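Local coordinates for histone-lysine N-methyltransferase family member SUVH9 (Arabidopsis thaliana, PDB 4NJ5), which acts in gene silencing and, lacking methyltransferase activity of its own, may bind methylated DNA and recruit RNA polymerase V to chromatin, at residues 302-308 against 344-350; 322-326 against 351-355; 12-16 against 76-82. One frame throughout, in Å; residues are numbered along the deposited sequence.

Contact 1: 302-308 against 344-350. With ZN (zinc ion), chain C; ZN (zinc ion), chain D; ZN (zinc ion), chain B.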
ATOM      1  N   CYS A 302      29.570   2.608  10.288  1.00 28.66           N
ATOM      2  CA  CYS A 302      29.182   2.956  11.647  1.00 27.92           C
ATOM      3  C   CYS A 302      29.485   1.797  12.598  1.00 28.96           C
ATOM      4  O   CYS A 302      29.802   0.687  12.162  1.00 28.06           O
ATOM      5  CB  CYS A 302      27.706   3.350  11.717  1.00 25.83           C
ATOM      6  SG  CYS A 302      26.576   2.007  11.360  1.00 25.17           S
ATOM      7  N   ASP A 303      29.384   2.067  13.896  1.00 30.50           N
ATOM      8  CA  ASP A 303      29.730   1.090  14.925  1.00 30.56           C
ATOM      9  C   ASP A 303      28.521   0.690  15.770  1.00 29.55           C
ATOM     10  O   ASP A 303      28.648   0.456  16.973  1.00 30.72           O
ATOM     11  CB  ASP A 303      30.834   1.652  15.824  1.00 34.95           C
ATOM     12  CG  ASP A 303      30.446   2.971  16.476  1.00 34.22           C
ATOM     13  OD1 ASP A 303      29.352   3.493  16.177  1.00 30.48           O
ATOM     14  OD2 ASP A 303      31.243   3.496  17.281  1.00 35.88           O
ATOM     15  N   CYS A 304      27.355   0.612  15.134  1.00 32.47           N
ATOM     16  CA  CYS A 304      26.102   0.345  15.840  1.00 32.26           C
ATOM     17  C   CYS A 304      25.843  -1.144  16.017  1.00 29.99           C
ATOM     18  O   CYS A 304      24.954  -1.707  15.380  1.00 27.23           O
ATOM     19  CB  CYS A 304      24.927   0.987  15.100  1.00 26.07           C
ATOM     20  SG  CYS A 304      25.077   2.765  14.936  1.00 25.96           S
ATOM     21  N   VAL A 305      26.604  -1.767  16.912  1.00 34.61           N
ATOM     22  CA  VAL A 305      26.579  -3.217  17.086  1.00 39.01           C
ATOM     23  C   VAL A 305      25.212  -3.790  17.475  1.00 40.64           C
ATOM     24  O   VAL A 305      25.011  -5.003  17.419  1.00 41.13           O
ATOM     25  CB  VAL A 305      27.637  -3.664  18.106  1.00 45.97           C
ATOM     26  CG1 VAL A 305      29.020  -3.241  17.636  1.00 45.45           C
ATOM     27  CG2 VAL A 305      27.333  -3.071  19.472  1.00 47.10           C
ATOM     28  N   ASN A 306      24.278  -2.925  17.862  1.00 37.49           N
ATOM     29  CA  ASN A 306      22.908  -3.354  18.136  1.00 37.39           C
ATOM     30  C   ASN A 306      21.886  -2.814  17.142  1.00 32.72           C
ATOM     31  O   ASN A 306      20.680  -2.837  17.410  1.00 27.82           O
ATOM     32  CB  ASN A 306      22.486  -2.977  19.555  1.00 50.92           C
ATOM     33  CG  ASN A 306      22.818  -4.050  20.564  1.00 57.85           C
ATOM     34  OD1 ASN A 306      22.294  -5.161  20.497  1.00 61.73           O
ATOM     35  ND2 ASN A 306      23.684  -3.723  21.514  1.00 59.81           N
ATOM     36  N   GLY A 307      22.365  -2.333  15.998  1.00 29.39           N
ATOM     37  CA  GLY A 307      21.495  -1.742  14.997  1.00 28.58           C
ATOM     38  C   GLY A 307      21.546  -0.226  15.044  1.00 28.41           C
ATOM     39  O   GLY A 307      21.702   0.359  16.117  1.00 24.85           O
ATOM     40  N   CYS A 308      21.424   0.415  13.885  1.00 23.00           N
ATOM     41  CA  CYS A 308      21.461   1.873  13.832  1.00 26.54           C
ATOM     42  C   CYS A 308      20.288   2.486  14.578  1.00 22.77           C
ATOM     43  O   CYS A 308      19.137   2.132  14.343  1.00 22.06           O
ATOM     44  CB  CYS A 308      21.477   2.382  12.387  1.00 28.75           C
ATOM     45  SG  CYS A 308      23.052   2.165  11.532  1.00 25.26           S
ATOM     46  N   CYS A 344      30.200  -1.385   8.055  1.00 28.17           N
ATOM     47  CA  CYS A 344      29.407  -1.145   9.259  1.00 30.14           C
ATOM     48  C   CYS A 344      29.358  -2.371  10.168  1.00 32.72           C
ATOM     49  O   CYS A 344      29.413  -3.511   9.703  1.00 37.00           O
ATOM     50  CB  CYS A 344      27.995  -0.685   8.899  1.00 29.39           C
ATOM     51  SG  CYS A 344      27.968   0.861   7.972  1.00 24.04           S
ATOM     52  N   GLN A 345      29.257  -2.125  11.469  1.00 33.18           N
ATOM     53  CA  GLN A 345      29.297  -3.193  12.458  1.00 30.40           C
ATOM     54  C   GLN A 345      27.907  -3.568  12.955  1.00 31.16           C
ATOM     55  O   GLN A 345      27.761  -4.405  13.846  1.00 31.08           O
ATOM     56  CB  GLN A 345      30.202  -2.798  13.624  1.00 30.69           C
ATOM     57  CG  GLN A 345      31.664  -2.678  13.231  1.00 33.05           C
ATOM     58  CD  GLN A 345      32.512  -2.041  14.311  1.00 38.74           C
ATOM     59  OE1 GLN A 345      32.359  -0.861  14.617  1.00 42.19           O
ATOM     60  NE2 GLN A 345      33.415  -2.822  14.896  1.00 39.79           N
ATOM     61  N   CYS A 346      26.885  -2.945  12.379  1.00 32.77           N
ATOM     62  CA  CYS A 346      25.515  -3.320  12.685  1.00 32.40           C
ATOM     63  C   CYS A 346      25.194  -4.667  12.042  1.00 33.32           C
ATOM     64  O   CYS A 346      25.758  -5.012  11.004  1.00 31.53           O
ATOM     65  CB  CYS A 346      24.533  -2.237  12.218  1.00 27.07           C
ATOM     66  SG  CYS A 346      24.764  -1.689  10.516  1.00 23.31           S
ATOM     67  N   PRO A 347      24.303  -5.444  12.678  1.00 28.33           N
ATOM     68  CA  PRO A 347      23.863  -6.749  12.173  1.00 28.45           C
ATOM     69  C   PRO A 347      22.905  -6.591  10.992  1.00 27.02           C
ATOM     70  O   PRO A 347      22.504  -5.467  10.695  1.00 25.09           O
ATOM     71  CB  PRO A 347      23.133  -7.347  13.379  1.00 33.18           C
ATOM     72  CG  PRO A 347      22.623  -6.167  14.120  1.00 31.18           C
ATOM     73  CD  PRO A 347      23.693  -5.126  13.982  1.00 29.70           C
ATOM     74  N   PRO A 348      22.560  -7.697  10.310  1.00 35.04           N
ATOM     75  CA  PRO A 348      21.597  -7.663   9.203  1.00 35.57           C
ATOM     76  C   PRO A 348      20.233  -7.087   9.580  1.00 39.21           C
ATOM     77  O   PRO A 348      19.526  -6.583   8.707  1.00 40.68           O
ATOM     78  CB  PRO A 348      21.454  -9.138   8.830  1.00 26.37           C
ATOM     79  CG  PRO A 348      22.784  -9.710   9.138  1.00 29.55           C
ATOM     80  CD  PRO A 348      23.257  -8.997  10.379  1.00 29.44           C
ATOM     81  N   SER A 349      19.871  -7.153  10.858  1.00 35.96           N
ATOM     82  CA  SER A 349      18.565  -6.674  11.301  1.00 33.67           C
ATOM     83  C   SER A 349      18.486  -5.151  11.417  1.00 36.00           C
ATOM     84  O   SER A 349      17.419  -4.606  11.696  1.00 40.09           O
ATOM     85  CB  SER A 349      18.193  -7.301  12.645  1.00 23.25           C
ATOM     86  OG  SER A 349      18.966  -6.739  13.689  1.00 24.04           O
ATOM     87  N   CYS A 350      19.610  -4.469  11.216  1.00 26.27           N
ATOM     88  CA  CYS A 350      19.636  -3.008  11.288  1.00 26.58           C
ATOM     89  C   CYS A 350      18.639  -2.360  10.324  1.00 24.82           C
ATOM     90  O   CYS A 350      18.500  -2.785   9.177  1.00 19.33           O
ATOM     91  CB  CYS A 350      21.038  -2.475  11.001  1.00 25.97           C
ATOM     92  SG  CYS A 350      21.078  -0.686  10.775  1.00 20.97           S
TER
HETATM   93 ZN    ZN C 802      23.289   0.122  10.512  0.90 28.62          ZN
HETATM   94 ZN    ZN D 803      24.746   3.192  12.693  1.00 36.20          ZN
HETATM   95 ZN    ZN B 801      26.132   2.008   9.080  1.00 32.13          ZN
HETATM   96  O   HOH W   1      19.097  -4.424  14.872  1.00 39.40           O
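Three zinc ions lie between two loops that have no regular secondary structure, and some cysteines serve two metals at once. Cys302 SG bridges ZN D and ZN B, at 2.6 and 2.3 Å, and Cys308 SG bridges ZN D and ZN C. Cys304 adds to ZN D, Cys344 to ZN B, and Cys346 and Cys350 to ZN C; Cys312, Cys314 and Cys340 complete the triangular cluster characteristic of pre-SET domains. The thiolates also accept backbone hydrogen bonds: Cys302 N to Cys344 SG and Cys308 N to Cys350 SG, both 3.3 Å. Gln345 N donates to Cys302 O (2.9 Å), holding the loops together beside the metals. A type I turn from Cys304 to Gly307 returns the chain to the cluster; Gly307, with phi near 101°, adopts a backbone that a side chain would strain against the preceding carbonyl. Nine cysteines thus supply twelve zinc bonds, so metal coordination, aided by N-H...S bonds that offset thiolate charge, probably does much of the work of a hydrophobic core in these irregular loops.

Contact 2: 322-326 against 351-355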
ATOM      1  N   ILE A 322      18.262   8.834   9.139  1.00 30.00           N
ATOM      2  CA  ILE A 322      18.227   7.499   8.561  1.00 23.28           C
ATOM      3  C   ILE A 322      16.974   7.359   7.705  1.00 21.79           C
ATOM      4  O   ILE A 322      15.871   7.660   8.153  1.00 23.65           O
ATOM      5  CB  ILE A 322      18.227   6.419   9.655  1.00 22.30           C
ATOM      6  CG1 ILE A 322      19.476   6.537  10.527  1.00 23.34           C
ATOM      7  CG2 ILE A 322      18.160   5.034   9.035  1.00 25.96           C
ATOM      8  CD1 ILE A 322      20.743   6.069   9.846  1.00 20.67           C
ATOM      9  N   ALA A 323      17.153   6.904   6.468  1.00 24.41           N
ATOM     10  CA  ALA A 323      16.068   6.868   5.488  1.00 22.20           C
ATOM     11  C   ALA A 323      14.824   6.090   5.928  1.00 19.94           C
ATOM     12  O   ALA A 323      13.714   6.428   5.527  1.00 19.48           O
ATOM     13  CB  ALA A 323      16.577   6.336   4.160  1.00 22.73           C
ATOM     14  N   TYR A 324      15.001   5.056   6.745  1.00 19.22           N
ATOM     15  CA  TYR A 324      13.898   4.145   7.039  1.00 20.97           C
ATOM     16  C   TYR A 324      13.539   4.088   8.516  1.00 24.97           C
ATOM     17  O   TYR A 324      14.382   4.339   9.378  1.00 28.28           O
ATOM     18  CB  TYR A 324      14.231   2.732   6.559  1.00 16.51           C
ATOM     19  CG  TYR A 324      14.953   2.681   5.237  1.00 16.24           C
ATOM     20  CD1 TYR A 324      14.252   2.623   4.040  1.00 18.14           C
ATOM     21  CD2 TYR A 324      16.338   2.681   5.184  1.00 16.56           C
ATOM     22  CE1 TYR A 324      14.914   2.569   2.828  1.00 15.98           C
ATOM     23  CE2 TYR A 324      17.009   2.627   3.979  1.00 19.52           C
ATOM     24  CZ  TYR A 324      16.293   2.570   2.804  1.00 17.06           C
ATOM     25  OH  TYR A 324      16.963   2.518   1.600  1.00 16.30           O
ATOM     26  N   ASP A 325      12.282   3.747   8.799  1.00 20.10           N
ATOM     27  CA  ASP A 325      11.857   3.487  10.170  1.00 19.59           C
ATOM     28  C   ASP A 325      12.260   2.068  10.573  1.00 18.57           C
ATOM     29  O   ASP A 325      12.972   1.392   9.827  1.00 17.55           O
ATOM     30  CB  ASP A 325      10.347   3.741  10.367  1.00 17.81           C
ATOM     31  CG  ASP A 325       9.454   2.796   9.552  1.00 24.49           C
ATOM     32  OD1 ASP A 325       9.947   1.814   8.955  1.00 23.16           O
ATOM     33  OD2 ASP A 325       8.226   3.034   9.532  1.00 27.09           O
ATOM     34  N   TYR A 326      11.803   1.611  11.733  1.00 18.41           N
ATOM     35  CA  TYR A 326      12.178   0.280  12.207  1.00 21.94           C
ATOM     36  C   TYR A 326      11.379  -0.851  11.560  1.00 26.48           C
ATOM     37  O   TYR A 326      11.570  -2.019  11.893  1.00 31.59           O
ATOM     38  CB  TYR A 326      12.100   0.201  13.735  1.00 19.74           C
ATOM     39  CG  TYR A 326      13.200   0.981  14.413  1.00 20.41           C
ATOM     40  CD1 TYR A 326      14.423   0.384  14.709  1.00 20.81           C
ATOM     41  CD2 TYR A 326      13.025   2.320  14.739  1.00 20.47           C
ATOM     42  CE1 TYR A 326      15.439   1.099  15.321  1.00 21.45           C
ATOM     43  CE2 TYR A 326      14.033   3.042  15.349  1.00 22.30           C
ATOM     44  CZ  TYR A 326      15.237   2.428  15.639  1.00 23.87           C
ATOM     45  OH  TYR A 326      16.238   3.148  16.249  1.00 25.27           O
ATOM     46  N   ARG A 351      17.956  -1.320  10.796  1.00 19.87           N
ATOM     47  CA  ARG A 351      16.937  -0.642   9.993  1.00 20.07           C
ATOM     48  C   ARG A 351      17.509   0.075   8.768  1.00 18.23           C
ATOM     49  O   ARG A 351      16.762   0.490   7.885  1.00 17.56           O
ATOM     50  CB  ARG A 351      16.147   0.352  10.848  1.00 23.43           C
ATOM     51  CG  ARG A 351      16.926   1.603  11.235  1.00 23.26           C
ATOM     52  CD  ARG A 351      16.042   2.581  11.995  1.00 23.44           C
ATOM     53  NE  ARG A 351      16.816   3.642  12.632  1.00 22.87           N
ATOM     54  CZ  ARG A 351      16.607   4.940  12.442  1.00 22.71           C
ATOM     55  NH1 ARG A 351      15.643   5.348  11.630  1.00 19.49           N
ATOM     56  NH2 ARG A 351      17.363   5.833  13.065  1.00 24.55           N
ATOM     57  N   ASN A 352      18.826   0.228   8.712  1.00 24.99           N
ATOM     58  CA  ASN A 352      19.439   0.911   7.581  1.00 23.07           C
ATOM     59  C   ASN A 352      19.999  -0.066   6.546  1.00 23.25           C
ATOM     60  O   ASN A 352      20.980   0.228   5.859  1.00 26.38           O
ATOM     61  CB  ASN A 352      20.520   1.890   8.051  1.00 19.13           C
ATOM     62  CG  ASN A 352      20.809   2.970   7.025  1.00 22.91           C
ATOM     63  OD1 ASN A 352      19.934   3.347   6.243  1.00 19.07           O
ATOM     64  ND2 ASN A 352      22.045   3.460   7.011  1.00 19.61           N
ATOM     65  N   ARG A 353      19.363  -1.229   6.440  1.00 19.29           N
ATOM     66  CA  ARG A 353      19.765  -2.243   5.466  1.00 21.02           C
ATOM     67  C   ARG A 353      18.561  -2.771   4.686  1.00 24.23           C
ATOM     68  O   ARG A 353      18.426  -3.973   4.493  1.00 30.10           O
ATOM     69  CB  ARG A 353      20.485  -3.405   6.161  1.00 19.97           C
ATOM     70  CG  ARG A 353      21.827  -3.050   6.796  1.00 24.46           C
ATOM     71  CD  ARG A 353      22.510  -4.293   7.361  1.00 25.56           C
ATOM     72  NE  ARG A 353      23.772  -3.999   8.041  1.00 24.33           N
ATOM     73  CZ  ARG A 353      24.958  -3.959   7.437  1.00 26.22           C
ATOM     74  NH1 ARG A 353      25.049  -4.182   6.133  1.00 24.26           N
ATOM     75  NH2 ARG A 353      26.056  -3.694   8.134  1.00 24.51           N
ATOM     76  N   VAL A 354      17.697  -1.872   4.230  1.00 21.21           N
ATOM     77  CA  VAL A 354      16.448  -2.271   3.582  1.00 16.31           C
ATOM     78  C   VAL A 354      16.620  -2.847   2.172  1.00 16.15           C
ATOM     79  O   VAL A 354      16.324  -4.020   1.942  1.00 16.30           O
ATOM     80  CB  VAL A 354      15.430  -1.106   3.559  1.00 18.05           C
ATOM     81  CG1 VAL A 354      14.189  -1.488   2.756  1.00 16.86           C
ATOM     82  CG2 VAL A 354      15.047  -0.725   4.976  1.00 16.12           C
ATOM     83  N   THR A 355      17.099  -2.032   1.237  1.00 15.98           N
ATOM     84  CA  THR A 355      17.109  -2.422  -0.176  1.00 17.03           C
ATOM     85  C   THR A 355      18.122  -3.517  -0.524  1.00 18.91           C
ATOM     86  O   THR A 355      17.958  -4.215  -1.526  1.00 19.13           O
ATOM     87  CB  THR A 355      17.314  -1.208  -1.112  1.00 15.72           C
ATOM     88  OG1 THR A 355      18.635  -0.681  -0.941  1.00 16.15           O
ATOM     89  CG2 THR A 355      16.289  -0.123  -0.815  1.00 15.40           C
TER
HETATM   90  O   HOH W   2      15.344   8.017  11.108  1.00 22.68           O
HETATM   91  O   HOH W   3      19.499   6.026   5.692  1.00 24.44           O
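Neither segment forms a regular strand, and their backbones come closest at one point, where the CA atoms of Tyr326 and Arg351 are 5.3 Å apart. From there Arg351 reaches back along 322-326, its chi2 and chi3 both t, so that its long side chain can serve backbone acceptors. Arg351 NH1 donates to Tyr324 O at 2.8 Å and to a water 2.7 Å away, which in turn donates to Ile322 O. The guanidinium is layered between Ile322 CG1 on one face and the Tyr326 ring on the other, while Arg351 CD makes a CH-pi contact 3.6 Å from the Tyr326 ring centroid. Flat and charged, arginine suits this place: its faces accept apolar cover while its edge donates. NE and NH2 find further acceptors in the carbonyls of Cys308 and Gly309. Farther along, Val354 CG2 sits over the Tyr324 ring, 3.5 Å from its centroid, and strands 469-475 and 485-490 supply Val474 and Phe489 against that same tyrosine. Asn352 OD1 is joined to Ala323 N through a second water, while its ND2 bonds to His338 O. Within this pre-SET loop region, the buried positive charge of Arg351 is thus met by carbonyl oxygens and water, linking irregular backbones that have no direct main-chain pairing with each other.

Contact 3: 12-16 against 76-82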
ATOM      1  N   PHE A  12     -11.474  14.810  -6.036  1.00 32.73           N
ATOM      2  CA  PHE A  12     -11.791  14.017  -4.855  1.00 35.14           C
ATOM      3  C   PHE A  12     -10.717  12.958  -4.589  1.00 32.69           C
ATOM      4  O   PHE A  12     -10.251  12.789  -3.453  1.00 27.05           O
ATOM      5  CB  PHE A  12     -13.159  13.341  -5.017  1.00 45.51           C
ATOM      6  CG  PHE A  12     -14.323  14.289  -4.947  1.00 52.50           C
ATOM      7  CD1 PHE A  12     -14.392  15.263  -3.958  1.00 54.91           C
ATOM      8  CD2 PHE A  12     -15.357  14.197  -5.865  1.00 56.98           C
ATOM      9  CE1 PHE A  12     -15.474  16.128  -3.894  1.00 58.59           C
ATOM     10  CE2 PHE A  12     -16.438  15.065  -5.808  1.00 59.25           C
ATOM     11  CZ  PHE A  12     -16.497  16.027  -4.821  1.00 59.74           C
ATOM     12  N   ARG A  13     -10.325  12.247  -5.645  1.00 34.37           N
ATOM     13  CA  ARG A  13      -9.320  11.191  -5.529  1.00 28.58           C
ATOM     14  C   ARG A  13      -7.993  11.765  -5.037  1.00 28.04           C
ATOM     15  O   ARG A  13      -7.295  11.152  -4.220  1.00 33.97           O
ATOM     16  CB  ARG A  13      -9.142  10.472  -6.873  1.00 28.03           C
ATOM     17  CG  ARG A  13      -8.335   9.188  -6.816  1.00 30.66           C
ATOM     18  CD  ARG A  13      -8.861   8.222  -5.760  1.00 29.84           C
ATOM     19  NE  ARG A  13      -8.267   6.894  -5.901  1.00 30.56           N
ATOM     20  CZ  ARG A  13      -8.418   5.899  -5.031  1.00 27.53           C
ATOM     21  NH1 ARG A  13      -7.836   4.730  -5.259  1.00 24.24           N
ATOM     22  NH2 ARG A  13      -9.148   6.071  -3.934  1.00 26.73           N
ATOM     23  N   GLU A  14      -7.668  12.961  -5.516  1.00 27.96           N
ATOM     24  CA  GLU A  14      -6.451  13.646  -5.101  1.00 27.68           C
ATOM     25  C   GLU A  14      -6.503  14.045  -3.626  1.00 29.04           C
ATOM     26  O   GLU A  14      -5.537  13.832  -2.879  1.00 28.65           O
ATOM     27  CB  GLU A  14      -6.207  14.872  -5.984  1.00 29.75           C
ATOM     28  CG  GLU A  14      -4.803  15.435  -5.894  1.00 45.47           C
ATOM     29  CD  GLU A  14      -3.752  14.536  -6.533  1.00 46.04           C
ATOM     30  OE1 GLU A  14      -2.556  14.880  -6.445  1.00 48.43           O
ATOM     31  OE2 GLU A  14      -4.111  13.496  -7.126  1.00 44.42           O
ATOM     32  N   HIS A  15      -7.631  14.614  -3.205  1.00 27.50           N
ATOM     33  CA  HIS A  15      -7.811  14.943  -1.793  1.00 28.84           C
ATOM     34  C   HIS A  15      -7.606  13.712  -0.910  1.00 26.55           C
ATOM     35  O   HIS A  15      -6.885  13.773   0.095  1.00 26.36           O
ATOM     36  CB  HIS A  15      -9.181  15.568  -1.512  1.00 31.95           C
ATOM     37  CG  HIS A  15      -9.439  15.798  -0.053  1.00 35.90           C
ATOM     38  ND1 HIS A  15      -8.839  16.814   0.657  1.00 35.12           N
ATOM     39  CD2 HIS A  15     -10.210  15.123   0.833  1.00 34.37           C
ATOM     40  CE1 HIS A  15      -9.239  16.765   1.917  1.00 30.65           C
ATOM     41  NE2 HIS A  15     -10.070  15.749   2.048  1.00 32.28           N
ATOM     42  N   VAL A  16      -8.231  12.599  -1.290  1.00 24.29           N
ATOM     43  CA  VAL A  16      -8.068  11.352  -0.538  1.00 24.09           C
ATOM     44  C   VAL A  16      -6.606  10.910  -0.495  1.00 26.73           C
ATOM     45  O   VAL A  16      -6.111  10.462   0.544  1.00 26.62           O
ATOM     46  CB  VAL A  16      -8.932  10.210  -1.117  1.00 22.39           C
ATOM     47  CG1 VAL A  16      -8.482   8.860  -0.577  1.00 20.99           C
ATOM     48  CG2 VAL A  16     -10.396  10.448  -0.811  1.00 22.96           C
ATOM     49  N   PRO A  76     -16.802  10.312  -1.799  1.00 27.27           N
ATOM     50  CA  PRO A  76     -16.076  10.812  -2.970  1.00 28.28           C
ATOM     51  C   PRO A  76     -14.572  10.662  -2.801  1.00 28.71           C
ATOM     52  O   PRO A  76     -14.028  11.072  -1.774  1.00 26.11           O
ATOM     53  CB  PRO A  76     -16.465  12.293  -3.016  1.00 38.31           C
ATOM     54  CG  PRO A  76     -17.783  12.354  -2.314  1.00 38.28           C
ATOM     55  CD  PRO A  76     -17.681  11.340  -1.217  1.00 35.27           C
ATOM     56  N   GLY A  77     -13.919  10.059  -3.790  1.00 33.39           N
ATOM     57  CA  GLY A  77     -12.482   9.856  -3.745  1.00 31.61           C
ATOM     58  C   GLY A  77     -12.081   8.500  -3.195  1.00 28.64           C
ATOM     59  O   GLY A  77     -10.948   8.064  -3.378  1.00 29.92           O
ATOM     60  N   VAL A  78     -13.002   7.835  -2.506  1.00 24.46           N
ATOM     61  CA  VAL A  78     -12.738   6.501  -1.983  1.00 23.51           C
ATOM     62  C   VAL A  78     -13.416   5.473  -2.872  1.00 26.41           C
ATOM     63  O   VAL A  78     -14.639   5.453  -2.994  1.00 25.04           O
ATOM     64  CB  VAL A  78     -13.233   6.337  -0.536  1.00 23.73           C
ATOM     65  CG1 VAL A  78     -12.876   4.947  -0.009  1.00 22.41           C
ATOM     66  CG2 VAL A  78     -12.633   7.415   0.351  1.00 21.04           C
ATOM     67  N   GLN A  79     -12.615   4.621  -3.497  1.00 28.96           N
ATOM     68  CA  GLN A  79     -13.128   3.714  -4.509  1.00 30.38           C
ATOM     69  C   GLN A  79     -13.202   2.290  -3.996  1.00 27.83           C
ATOM     70  O   GLN A  79     -12.496   1.916  -3.057  1.00 24.13           O
ATOM     71  CB  GLN A  79     -12.242   3.764  -5.750  1.00 44.62           C
ATOM     72  CG  GLN A  79     -11.652   5.130  -6.022  1.00 50.53           C
ATOM     73  CD  GLN A  79     -11.182   5.280  -7.454  1.00 60.52           C
ATOM     74  OE1 GLN A  79     -10.146   4.741  -7.841  1.00 65.22           O
ATOM     75  NE2 GLN A  79     -11.952   6.011  -8.251  1.00 64.57           N
ATOM     76  N   VAL A  80     -14.062   1.497  -4.624  1.00 23.72           N
ATOM     77  CA  VAL A  80     -14.153   0.082  -4.322  1.00 23.38           C
ATOM     78  C   VAL A  80     -12.794  -0.577  -4.518  1.00 23.21           C
ATOM     79  O   VAL A  80     -12.146  -0.391  -5.550  1.00 24.16           O
ATOM     80  CB  VAL A  80     -15.182  -0.613  -5.224  1.00 26.26           C
ATOM     81  CG1 VAL A  80     -15.212  -2.105  -4.940  1.00 24.74           C
ATOM     82  CG2 VAL A  80     -16.557   0.003  -5.019  1.00 29.94           C
ATOM     83  N   GLY A  81     -12.358  -1.331  -3.515  1.00 22.19           N
ATOM     84  CA  GLY A  81     -11.113  -2.063  -3.613  1.00 22.24           C
ATOM     85  C   GLY A  81      -9.987  -1.411  -2.839  1.00 23.94           C
ATOM     86  O   GLY A  81      -8.931  -2.013  -2.650  1.00 26.72           O
ATOM     87  N   ASP A  82     -10.205  -0.174  -2.401  1.00 20.57           N
ATOM     88  CA  ASP A  82      -9.239   0.489  -1.535  1.00 19.69           C
ATOM     89  C   ASP A  82      -9.059  -0.334  -0.267  1.00 18.99           C
ATOM     90  O   ASP A  82     -10.031  -0.840   0.293  1.00 18.83           O
ATOM     91  CB  ASP A  82      -9.690   1.907  -1.184  1.00 24.33           C
ATOM     92  CG  ASP A  82      -9.574   2.863  -2.353  1.00 27.64           C
ATOM     93  OD1 ASP A  82      -8.943   2.491  -3.365  1.00 31.62           O
ATOM     94  OD2 ASP A  82     -10.105   3.991  -2.257  1.00 27.87           O
TER
HETATM   95  O   HOH W   4     -12.549  13.341  -1.666  1.00 36.57           O
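Arg13 extends from the helix with chi1 t, chi2 p (52°) and chi3 t, a conformation that carries its guanidinium to the loop 76-82. There it forms a two-pronged salt bridge with Asp82, Arg13 NH1 to Asp82 OD1 at 3.1 Å and Arg13 NH2 to Asp82 OD2 at 2.8 Å, and Arg13 NH2 also donates to Gly77 O at 2.7 Å. Asp82, in the m rotamer, uses OD2 a second time to accept from Gln79 N (2.9 Å), bracing the type II turn from Gln79 to Asp82; a carboxylate fits because it can take several donors at once. Gln79 lays its CG over one face of the guanidinium. One helical turn apart, Phe12 and Val16 face the loop. The m rotamer of Phe12 presents a ring face to Pro76, whose CB lies 3.6 Å from the ring centroid in a CH-pi contact, and Val16, in its t rotamer, sets CG2 3.5 Å from Gly77 C and 3.9 Å from Val78 CG2. Gly77 is fitting: a CB here would collide with Phe12 O and Val16 CG2. A water joins Phe12 O to Pro76 O. The contact thus docks the N-terminal part of helix 8-35 onto the loop between helix 46-60 and strand 83-84, in the SRA region, where Gly81 and Asp82 are hydrogen-bonded through their backbones to Tyr193 of strand 190-206.

Contacts 1 and 2 are neighbours within the pre-SET region, their centres 11 Å apart and their segments alternating along the chain, with 351-355 following directly on 344-350. Arg351 NE approaches Cys308 O at 3.3 Å, a probable hydrogen bond, and Arg353 NH2 lies 3.2 Å from Cys346 O, a weak one, so arginines of contact 2 reach the backbone of the zinc-binding loops; the side chain of Asn352 comes to about 4 Å from a zinc. Contact 3 stands apart, its centre 41 Å from that of contact 1 and 30 Å from that of contact 2. Helix 8-35 nevertheless spans the gap: it carries residues 12-16, and farther along its Met28 and Met32 touch contact 2.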